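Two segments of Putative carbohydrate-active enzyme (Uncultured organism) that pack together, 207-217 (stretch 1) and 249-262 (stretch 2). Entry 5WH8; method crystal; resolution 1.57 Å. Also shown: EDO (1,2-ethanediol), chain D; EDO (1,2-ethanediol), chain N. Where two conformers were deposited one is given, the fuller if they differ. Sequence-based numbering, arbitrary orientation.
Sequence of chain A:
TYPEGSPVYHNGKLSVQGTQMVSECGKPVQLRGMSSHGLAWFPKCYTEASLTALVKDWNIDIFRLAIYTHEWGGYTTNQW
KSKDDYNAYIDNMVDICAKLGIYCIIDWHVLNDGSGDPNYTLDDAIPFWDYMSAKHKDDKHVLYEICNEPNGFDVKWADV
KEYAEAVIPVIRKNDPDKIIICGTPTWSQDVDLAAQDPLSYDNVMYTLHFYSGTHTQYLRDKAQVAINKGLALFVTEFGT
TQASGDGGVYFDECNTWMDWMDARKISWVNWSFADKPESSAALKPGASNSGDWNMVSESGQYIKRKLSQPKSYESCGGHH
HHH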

ATOM      1  N   THR A 207       4.475   7.379  -4.327  1.00  9.30           N
ATOM      2  CA  THR A 207       3.095   7.296  -3.869  1.00  9.23           C
ATOM      3  C   THR A 207       2.194   8.402  -4.405  1.00  8.35           C
ATOM      4  O   THR A 207       2.530   9.592  -4.339  1.00  9.14           O
ATOM      5  N   LEU A 208       1.027   7.993  -4.888  1.00  8.63           N
ATOM      6  CA  LEU A 208      -0.075   8.880  -5.217  1.00  8.81           C
ATOM      7  C   LEU A 208      -1.311   8.441  -4.409  1.00  8.91           C
ATOM      8  O   LEU A 208      -1.690   7.273  -4.456  1.00  8.86           O
ATOM      9  N   HIS A 209      -1.916   9.363  -3.666  1.00  8.89           N
ATOM     10  CA  HIS A 209      -3.154   9.078  -2.917  1.00  9.01           C
ATOM     11  C   HIS A 209      -4.276   9.999  -3.391  1.00  8.23           C
ATOM     12  O   HIS A 209      -4.077  11.219  -3.532  1.00 11.34           O
ATOM     13  N   PHE A 210      -5.454   9.425  -3.632  1.00  8.41           N
ATOM     14  CA  PHE A 210      -6.623  10.233  -3.997  1.00  7.35           C
ATOM     15  C   PHE A 210      -7.864   9.749  -3.294  1.00 10.41           C
ATOM     16  O   PHE A 210      -7.955   8.587  -2.923  1.00  9.82           O
ATOM     17  N   TYR A 211      -8.816  10.667  -3.141  1.00  9.93           N
ATOM     18  CA  TYR A 211     -10.132  10.379  -2.593  1.00  9.61           C
ATOM     19  C   TYR A 211     -11.153  10.980  -3.575  1.00  8.83           C
ATOM     20  O   TYR A 211     -11.106  12.171  -3.885  1.00  9.40           O
ATOM     21  N   SER A 212     -12.043  10.141  -4.096  1.00  9.40           N
ATOM     22  CA  SER A 212     -12.839  10.523  -5.267  1.00  7.21           C
ATOM     23  C   SER A 212     -13.871  11.623  -4.978  1.00 11.06           C
ATOM     24  O   SER A 212     -14.388  12.241  -5.914  1.00 12.23           O
ATOM     25  N   GLY A 213     -14.141  11.889  -3.713  1.00 10.82           N
ATOM     26  CA  GLY A 213     -14.983  13.015  -3.339  1.00  9.97           C
ATOM     27  C   GLY A 213     -14.256  14.340  -3.193  1.00 11.89           C
ATOM     28  O   GLY A 213     -14.894  15.389  -2.966  1.00 12.33           O
ATOM     29  N   THR A 214     -12.930  14.316  -3.377  1.00  9.42           N
ATOM     30  CA  THR A 214     -12.076  15.455  -3.101  1.00  8.61           C
ATOM     31  C   THR A 214     -11.166  15.790  -4.290  1.00 11.61           C
ATOM     32  O   THR A 214     -11.010  16.957  -4.644  1.00 14.29           O
ATOM     33  N   HIS A 215     -10.551  14.767  -4.876  1.00  9.76           N
ATOM     34  CA  HIS A 215      -9.504  14.979  -5.890  1.00 14.82           C
ATOM     35  C   HIS A 215     -10.002  14.571  -7.262  1.00 14.31           C
ATOM     36  O   HIS A 215     -10.589  13.518  -7.430  1.00 13.17           O
ATOM     37  N   THR A 216      -9.767  15.422  -8.248  1.00 11.73           N
ATOM     38  CA  THR A 216     -10.258  15.167  -9.590  1.00 12.55           C
ATOM     39  C   THR A 216      -9.149  15.491 -10.619  1.00 11.94           C
ATOM     40  O   THR A 216      -8.009  15.074 -10.433  1.00 11.84           O
ATOM     41  N   GLN A 217      -9.489  16.213 -11.687  0.62 12.07           N
ATOM     42  CA  GLN A 217      -8.552  16.421 -12.798  0.62 11.61           C
ATOM     43  C   GLN A 217      -7.195  16.976 -12.388  0.62 10.88           C
ATOM     44  O   GLN A 217      -6.164  16.528 -12.891  0.62 10.34           O
ATOM     45  N   VAL A 249     -20.629   8.814  -1.008  1.00 10.65           N
ATOM     46  CA  VAL A 249     -19.734   8.028  -1.885  1.00 12.03           C
ATOM     47  C   VAL A 249     -19.863   8.610  -3.288  1.00 13.88           C
ATOM     48  O   VAL A 249     -20.932   9.080  -3.699  1.00 13.43           O
ATOM     49  N   TYR A 250     -18.740   8.620  -3.989  1.00 11.96           N
ATOM     50  CA  TYR A 250     -18.593   9.277  -5.286  1.00 11.86           C
ATOM     51  C   TYR A 250     -18.084   8.292  -6.337  1.00 11.82           C
ATOM     52  O   TYR A 250     -16.948   8.346  -6.779  1.00 11.45           O
ATOM     53  N   PHE A 251     -18.957   7.396  -6.751  1.00  9.73           N
ATOM     54  CA  PHE A 251     -18.559   6.299  -7.621  1.00  9.79           C
ATOM     55  C   PHE A 251     -18.326   6.725  -9.075  1.00 12.23           C
ATOM     56  O   PHE A 251     -17.520   6.092  -9.773  1.00 12.34           O
ATOM     57  N   ASP A 252     -19.029   7.754  -9.550  1.00 11.56           N
ATOM     58  CA  ASP A 252     -18.794   8.217 -10.930  1.00 11.62           C
ATOM     59  C   ASP A 252     -17.364   8.768 -11.069  1.00 13.16           C
ATOM     60  O   ASP A 252     -16.646   8.438 -12.029  1.00 13.18           O
ATOM     61  N   GLU A 253     -16.929   9.578 -10.105  1.00 12.17           N
ATOM     62  CA  GLU A 253     -15.576  10.126 -10.147  1.00 11.47           C
ATOM     63  C   GLU A 253     -14.564   8.993  -9.907  1.00 10.37           C
ATOM     64  O   GLU A 253     -13.490   8.958 -10.531  1.00 12.05           O
ATOM     65  N   CYS A 254     -14.890   8.042  -9.035  1.00 10.66           N
ATOM     66  CA  CYS A 254     -13.980   6.912  -8.845  1.00 10.27           C
ATOM     67  C   CYS A 254     -13.863   6.094 -10.137  1.00 11.19           C
ATOM     68  O   CYS A 254     -12.788   5.602 -10.450  1.00 10.85           O
ATOM     69  N   ASN A 255     -14.956   5.957 -10.887  1.00 10.29           N
ATOM     70  CA  ASN A 255     -14.872   5.248 -12.180  1.00 10.69           C
ATOM     71  C   ASN A 255     -13.902   5.956 -13.136  1.00 11.07           C
ATOM     72  O   ASN A 255     -13.121   5.312 -13.831  1.00 12.20           O
ATOM     73  N   THR A 256     -13.938   7.282 -13.153  1.00 12.02           N
ATOM     74  CA  THR A 256     -12.985   8.060 -13.947  1.00 10.27           C
ATOM     75  C   THR A 256     -11.547   7.768 -13.535  1.00 10.59           C
ATOM     76  O   THR A 256     -10.704   7.495 -14.393  1.00 12.50           O
ATOM     77  N   TRP A 257     -11.277   7.794 -12.229  1.00  8.78           N
ATOM     78  CA  TRP A 257      -9.974   7.432 -11.714  1.00  8.37           C
ATOM     79  C   TRP A 257      -9.593   5.997 -12.087  1.00  9.33           C
ATOM     80  O   TRP A 257      -8.433   5.745 -12.404  1.00 10.14           O
ATOM     81  N   MET A 258     -10.535   5.047 -12.001  1.00  9.64           N
ATOM     82  CA  MET A 258     -10.233   3.648 -12.338  1.00 11.15           C
ATOM     83  C   MET A 258      -9.860   3.493 -13.797  1.00 11.03           C
ATOM     84  O   MET A 258      -8.902   2.808 -14.100  1.00 12.47           O
ATOM     85  N   ASP A 259     -10.585   4.170 -14.691  1.00 14.02           N
ATOM     86  CA  ASP A 259     -10.265   4.103 -16.120  1.00 13.55           C
ATOM     87  C   ASP A 259      -8.881   4.678 -16.368  1.00 13.37           C
ATOM     88  O   ASP A 259      -8.090   4.142 -17.177  1.00 14.06           O
ATOM     89  N   TRP A 260      -8.590   5.765 -15.665  1.00 10.58           N
ATOM     90  CA  TRP A 260      -7.317   6.475 -15.812  1.00 11.29           C
ATOM     91  C   TRP A 260      -6.157   5.590 -15.341  1.00 13.05           C
ATOM     92  O   TRP A 260      -5.116   5.484 -16.020  1.00 13.01           O
ATOM     93  N   MET A 261      -6.326   4.931 -14.195  1.00  9.45           N
ATOM     94  CA  MET A 261      -5.290   4.025 -13.693  1.00  8.65           C
ATOM     95  C   MET A 261      -5.117   2.807 -14.603  1.00 10.05           C
ATOM     96  O   MET A 261      -3.996   2.379 -14.851  1.00 11.07           O
ATOM     97  N   ASP A 262      -6.213   2.235 -15.069  1.00 11.16           N
ATOM     98  CA  ASP A 262      -6.144   1.073 -15.942  1.00 10.10           C
ATOM     99  C   ASP A 262      -5.362   1.386 -17.221  1.00 11.93           C
ATOM    100  O   ASP A 262      -4.584   0.553 -17.675  1.00 14.71           O
TER

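A strand, 207-211, runs nearly antiparallel to helix 251-262, at 155° between their directions, with axes 10.3 Å apart at closest approach. That gap leaves room for a layer of large side chains, and the strand's alternation decides who enters it: Leu208 and Phe210 point toward the helix, His209 and Tyr211 away, and Ser212, just past the strand, points toward it again.

The central fit is flat against flat. Phe210 (chi1 p, chi2 87°) lays its ring on the five-membered ring of Trp257 (chi1 m, chi2 104°) in an offset stack, with centroids 3.7 Å apart and planes only 4° from parallel; Phe210 CE1 comes within 3.4 Å of Trp257 CG. The rest of the indole is used too: Phe210 CB sits over the face of its six-membered ring, 3.9 Å from the centroid. Met261 (m, t, m) closes the edge of the phenyl ring, its CE 3.9 Å from Phe210 CE2. Further back along the strand, Leu208 (t, p) pushes CD2 into a notch between two indoles, 4.2 Å from Trp257 CZ3 and 4.1 Å from Trp260 CH2. Trp260 takes chi1 t.

The Trp257 indole is also held by its polar edge. After the strand the chain turns, with Thr214 N and His215 N both bonding to Tyr211 O, and His215 ND1 accepts from Tyr211 N. From this turn the carbonyl of His215 faces Trp257: Trp257 NE1 donates to His215 O at 2.9 Å, nearly straight at 166°. One side chain thus supplies a face for stacking and a donor for a loop carbonyl.

Toward the start of the helix the spacing shrinks, to 5.2 Å between Ser212 CA and Cys254 CA, and on the first stretch the residues become small, Ser212 and then Gly213. Ser212 (p) donates from OG to Tyr250 O at 3.0 Å, a carbonyl that also receives Cys254 N. Next to it Gly213 is the hollow that fits a bump: its CA rests over the face of the Tyr250 ring (chi1 m), 3.5 Å from Tyr250 CD1, and an ideal CB there would lie 2.8 Å from that same CD1, a clash.

At the outer margin Glu253 (t, p) passes its CG 3.3 Å from Ser212 O and reaches Thr216 (t), where Thr216 OG1 and Glu253 OE2 are 2.9 Å apart. Water 1 bridges the pair, donating to Thr216 OG1 at 2.9 Å and Glu253 OE1 at 2.7 Å. A 1,2-ethanediol (chain N), probably from the crystallisation liquor, accepts from Thr216 N through its O1 at 3.0 Å; another (chain D) donates to Asp262, O2 to OD1 at 2.6 Å and O1 to OD2 at 2.8 Å.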

ATOM      1  CB  THR A 207       3.074   7.363  -2.365  1.00  9.89           C
ATOM      2  OG1 THR A 207       4.023   6.436  -1.849  1.00 10.62           O
ATOM      3  CG2 THR A 207       1.703   7.068  -1.799  1.00  9.08           C
ATOM      4  CB  LEU A 208      -0.383   8.822  -6.724  1.00  9.00           C
ATOM      5  CG  LEU A 208      -1.563   9.653  -7.216  1.00 12.78           C
ATOM      6  CD1 LEU A 208      -1.270  11.161  -7.069  1.00 13.26           C
ATOM      7  CD2 LEU A 208      -1.946   9.243  -8.659  1.00 12.93           C
ATOM      8  CB  HIS A 209      -2.979   9.271  -1.416  1.00  9.20           C
ATOM      9  CG  HIS A 209      -2.194   8.185  -0.745  1.00  7.03           C
ATOM     10  ND1 HIS A 209      -1.973   8.176   0.611  1.00  8.47           N
ATOM     11  CD2 HIS A 209      -1.591   7.076  -1.231  1.00  8.13           C
ATOM     12  CE1 HIS A 209      -1.255   7.123   0.936  1.00 10.91           C
ATOM     13  NE2 HIS A 209      -0.993   6.439  -0.168  1.00  9.42           N
ATOM     14  CB  PHE A 210      -6.859  10.242  -5.526  1.00  9.87           C
ATOM     15  CG  PHE A 210      -7.444   8.956  -6.087  1.00  7.66           C
ATOM     16  CD1 PHE A 210      -8.820   8.766  -6.106  1.00  6.95           C
ATOM     17  CD2 PHE A 210      -6.647   7.958  -6.633  1.00  8.52           C
ATOM     18  CE1 PHE A 210      -9.387   7.604  -6.585  1.00  7.62           C
ATOM     19  CE2 PHE A 210      -7.227   6.786  -7.118  1.00  6.77           C
ATOM     20  CZ  PHE A 210      -8.600   6.629  -7.102  1.00  6.54           C
ATOM     21  CB  TYR A 211     -10.258  10.931  -1.153  1.00  9.32           C
ATOM     22  CG  TYR A 211      -9.677   9.966  -0.147  1.00 10.19           C
ATOM     23  CD1 TYR A 211      -8.310   9.856   0.026  1.00 12.44           C
ATOM     24  CD2 TYR A 211     -10.511   9.106   0.558  1.00 10.68           C
ATOM     25  CE1 TYR A 211      -7.766   8.918   0.906  1.00 13.53           C
ATOM     26  CE2 TYR A 211      -9.995   8.173   1.432  1.00 11.96           C
ATOM     27  CZ  TYR A 211      -8.630   8.083   1.605  1.00 12.18           C
ATOM     28  OH  TYR A 211      -8.146   7.116   2.461  1.00 16.91           O
ATOM     29  CB  SER A 212     -13.516   9.291  -5.873  1.00 16.15           C
ATOM     30  OG  SER A 212     -14.532   8.783  -5.074  1.00 19.83           O
ATOM     31  CB  THR A 214     -11.218  15.179  -1.854  1.00 13.12           C
ATOM     32  OG1 THR A 214     -12.097  14.871  -0.746  1.00 12.76           O
ATOM     33  CG2 THR A 214     -10.357  16.363  -1.485  1.00 12.27           C
ATOM     34  CB  HIS A 215      -8.242  14.192  -5.531  1.00 12.11           C
ATOM     35  CG  HIS A 215      -7.804  14.405  -4.122  1.00 10.56           C
ATOM     36  ND1 HIS A 215      -7.909  13.435  -3.150  1.00 10.39           N
ATOM     37  CD2 HIS A 215      -7.302  15.499  -3.510  1.00 13.72           C
ATOM     38  CE1 HIS A 215      -7.485  13.921  -1.999  1.00 14.87           C
ATOM     39  NE2 HIS A 215      -7.101  15.170  -2.192  1.00 14.66           N
ATOM     40  CB  THR A 216     -11.578  15.935  -9.830  1.00 17.91           C
ATOM     41  OG1 THR A 216     -12.048  15.698 -11.158  1.00 32.17           O
ATOM     42  CG2 THR A 216     -11.416  17.405  -9.588  1.00 10.49           C
ATOM     43  CB  GLN A 217      -9.136  17.371 -13.843  0.62 12.65           C
ATOM     44  CG  GLN A 217      -8.186  17.555 -15.055  0.62  8.41           C
ATOM     45  CD  GLN A 217      -8.658  18.612 -16.027  0.62 10.21           C
ATOM     46  OE1 GLN A 217      -9.856  18.755 -16.273  0.62 13.39           O
ATOM     47  NE2 GLN A 217      -7.706  19.387 -16.573  0.62 11.34           N
ATOM     48  CB  VAL A 249     -20.052   6.514  -1.889  1.00 14.84           C
ATOM     49  CG1 VAL A 249     -19.622   5.874  -0.555  1.00 14.85           C
ATOM     50  CG2 VAL A 249     -21.521   6.266  -2.170  1.00 18.27           C
ATOM     51  CB  TYR A 250     -17.641  10.461  -5.142  1.00 11.20           C
ATOM     52  CG  TYR A 250     -18.136  11.546  -4.209  1.00 12.16           C
ATOM     53  CD1 TYR A 250     -18.041  11.419  -2.828  1.00 11.79           C
ATOM     54  CD2 TYR A 250     -18.687  12.712  -4.713  1.00 17.27           C
ATOM     55  CE1 TYR A 250     -18.487  12.424  -1.984  1.00 12.12           C
ATOM     56  CE2 TYR A 250     -19.137  13.714  -3.865  1.00 16.72           C
ATOM     57  CZ  TYR A 250     -19.043  13.559  -2.509  1.00 17.09           C
ATOM     58  OH  TYR A 250     -19.480  14.576  -1.661  1.00 21.45           O
ATOM     59  CB  PHE A 251     -19.622   5.194  -7.573  1.00 11.72           C
ATOM     60  CG  PHE A 251     -19.748   4.510  -6.234  1.00 12.74           C
ATOM     61  CD1 PHE A 251     -18.654   4.291  -5.417  1.00 11.65           C
ATOM     62  CD2 PHE A 251     -20.985   4.062  -5.808  1.00 17.86           C
ATOM     63  CE1 PHE A 251     -18.790   3.646  -4.196  1.00 13.25           C
ATOM     64  CE2 PHE A 251     -21.132   3.415  -4.578  1.00 17.40           C
ATOM     65  CZ  PHE A 251     -20.032   3.214  -3.768  1.00 14.76           C
ATOM     66  CB  ASP A 252     -19.822   9.279 -11.338  1.00 14.07           C
ATOM     67  CG  ASP A 252     -21.226   8.711 -11.509  1.00 26.68           C
ATOM     68  OD1 ASP A 252     -21.370   7.598 -12.055  1.00 30.53           O
ATOM     69  OD2 ASP A 252     -22.190   9.392 -11.104  1.00 38.14           O
ATOM     70  CB  GLU A 253     -15.384  11.271  -9.132  1.00 13.94           C
ATOM     71  CG  GLU A 253     -13.985  11.926  -9.159  1.00 14.92           C
ATOM     72  CD  GLU A 253     -13.695  12.689 -10.450  1.00 19.41           C
ATOM     73  OE1 GLU A 253     -14.657  13.189 -11.094  1.00 18.02           O
ATOM     74  OE2 GLU A 253     -12.501  12.804 -10.809  1.00 16.71           O
ATOM     75  CB  CYS A 254     -14.419   6.026  -7.678  1.00 10.02           C
ATOM     76  SG  CYS A 254     -13.073   4.994  -7.029  1.00 12.84           S
ATOM     77  CB  ASN A 255     -16.257   5.119 -12.822  1.00 11.81           C
ATOM     78  CG  ASN A 255     -17.108   4.012 -12.198  1.00 11.20           C
ATOM     79  OD1 ASN A 255     -16.602   3.110 -11.538  1.00 14.76           O
ATOM     80  ND2 ASN A 255     -18.418   4.058 -12.453  1.00 16.07           N
ATOM     81  CB  THR A 256     -13.271   9.571 -13.834  1.00 12.01           C
ATOM     82  OG1 THR A 256     -14.589   9.831 -14.340  1.00 13.82           O
ATOM     83  CG2 THR A 256     -12.266  10.411 -14.604  1.00 12.60           C
ATOM     84  CB  TRP A 257      -9.933   7.585 -10.199  1.00  8.20           C
ATOM     85  CG  TRP A 257      -9.613   8.969  -9.697  1.00  9.10           C
ATOM     86  CD1 TRP A 257     -10.489   9.886  -9.171  1.00  8.71           C
ATOM     87  CD2 TRP A 257      -8.311   9.574  -9.604  1.00  9.17           C
ATOM     88  NE1 TRP A 257      -9.816  11.006  -8.767  1.00 10.53           N
ATOM     89  CE2 TRP A 257      -8.484  10.851  -9.028  1.00  9.41           C
ATOM     90  CE3 TRP A 257      -7.025   9.162  -9.944  1.00 10.19           C
ATOM     91  CZ2 TRP A 257      -7.414  11.717  -8.800  1.00  9.68           C
ATOM     92  CZ3 TRP A 257      -5.969  10.023  -9.720  1.00 10.09           C
ATOM     93  CH2 TRP A 257      -6.168  11.283  -9.146  1.00  9.67           C
ATOM     94  CB  MET A 258     -11.416   2.745 -12.012  1.00 13.91           C
ATOM     95  CG  MET A 258     -11.656   2.590 -10.545  1.00 17.70           C
ATOM     96  SD  MET A 258     -10.707   1.214  -9.883  1.00 20.34           S
ATOM     97  CE  MET A 258     -11.064   1.393  -8.109  1.00 20.54           C
ATOM     98  CB  ASP A 259     -11.298   4.866 -16.951  1.00 13.56           C
ATOM     99  CG  ASP A 259     -12.590   4.113 -17.109  1.00 22.81           C
ATOM    100  OD1 ASP A 259     -12.588   2.873 -16.979  1.00 26.13           O
ATOM    101  OD2 ASP A 259     -13.616   4.770 -17.376  1.00 24.82           O
ATOM    102  CB  TRP A 260      -7.377   7.811 -15.028  1.00 12.86           C
ATOM    103  CG  TRP A 260      -6.100   8.652 -15.058  1.00 10.11           C
ATOM    104  CD1 TRP A 260      -5.781   9.627 -15.959  1.00 11.67           C
ATOM    105  CD2 TRP A 260      -5.025   8.599 -14.120  1.00 11.23           C
ATOM    106  NE1 TRP A 260      -4.556  10.184 -15.637  1.00 13.41           N
ATOM    107  CE2 TRP A 260      -4.076   9.570 -14.508  1.00 14.05           C
ATOM    108  CE3 TRP A 260      -4.774   7.833 -12.976  1.00 10.94           C
ATOM    109  CZ2 TRP A 260      -2.873   9.765 -13.813  1.00 15.43           C
ATOM    110  CZ3 TRP A 260      -3.582   8.019 -12.295  1.00 14.45           C
ATOM    111  CH2 TRP A 260      -2.650   8.993 -12.709  1.00 17.38           C
ATOM    112  CB  MET A 261      -5.609   3.544 -12.271  1.00 11.08           C
ATOM    113  CG  MET A 261      -5.462   4.623 -11.186  1.00  8.46           C
ATOM    114  SD  MET A 261      -5.647   3.994  -9.491  1.00 11.18           S
ATOM    115  CE  MET A 261      -7.412   3.674  -9.386  1.00 12.42           C
ATOM    116  CB  ASP A 262      -7.549   0.573 -16.314  1.00 12.92           C
ATOM    117  CG  ASP A 262      -8.292  -0.052 -15.141  1.00 17.37           C
ATOM    118  OD1 ASP A 262      -7.672  -0.284 -14.078  1.00 15.65           O
ATOM    119  OD2 ASP A 262      -9.509  -0.328 -15.297  1.00 15.14           O
TER
HETATM  120  C1  EDO D 403     -10.783  -2.819 -12.863  1.00 22.96           C
HETATM  121  O1  EDO D 403     -10.250  -2.828 -14.207  1.00 23.81           O
HETATM  122  C2  EDO D 403     -10.279  -1.584 -12.123  1.00 21.03           C
HETATM  123  O2  EDO D 403      -8.845  -1.567 -12.114  1.00 17.42           O
HETATM  124  C1  EDO N 413      -7.373  18.536  -6.696  1.00 35.43           C
HETATM  125  O1  EDO N 413      -7.746  17.529  -7.665  1.00 24.34           O
HETATM  126  C2  EDO N 413      -6.254  18.114  -5.746  1.00 20.68           C
HETATM  127  O2  EDO N 413      -4.966  18.567  -6.178  1.00 40.35           O
HETATM  128  O   HOH W   1     -13.863  14.671 -13.151  1.00 33.94           O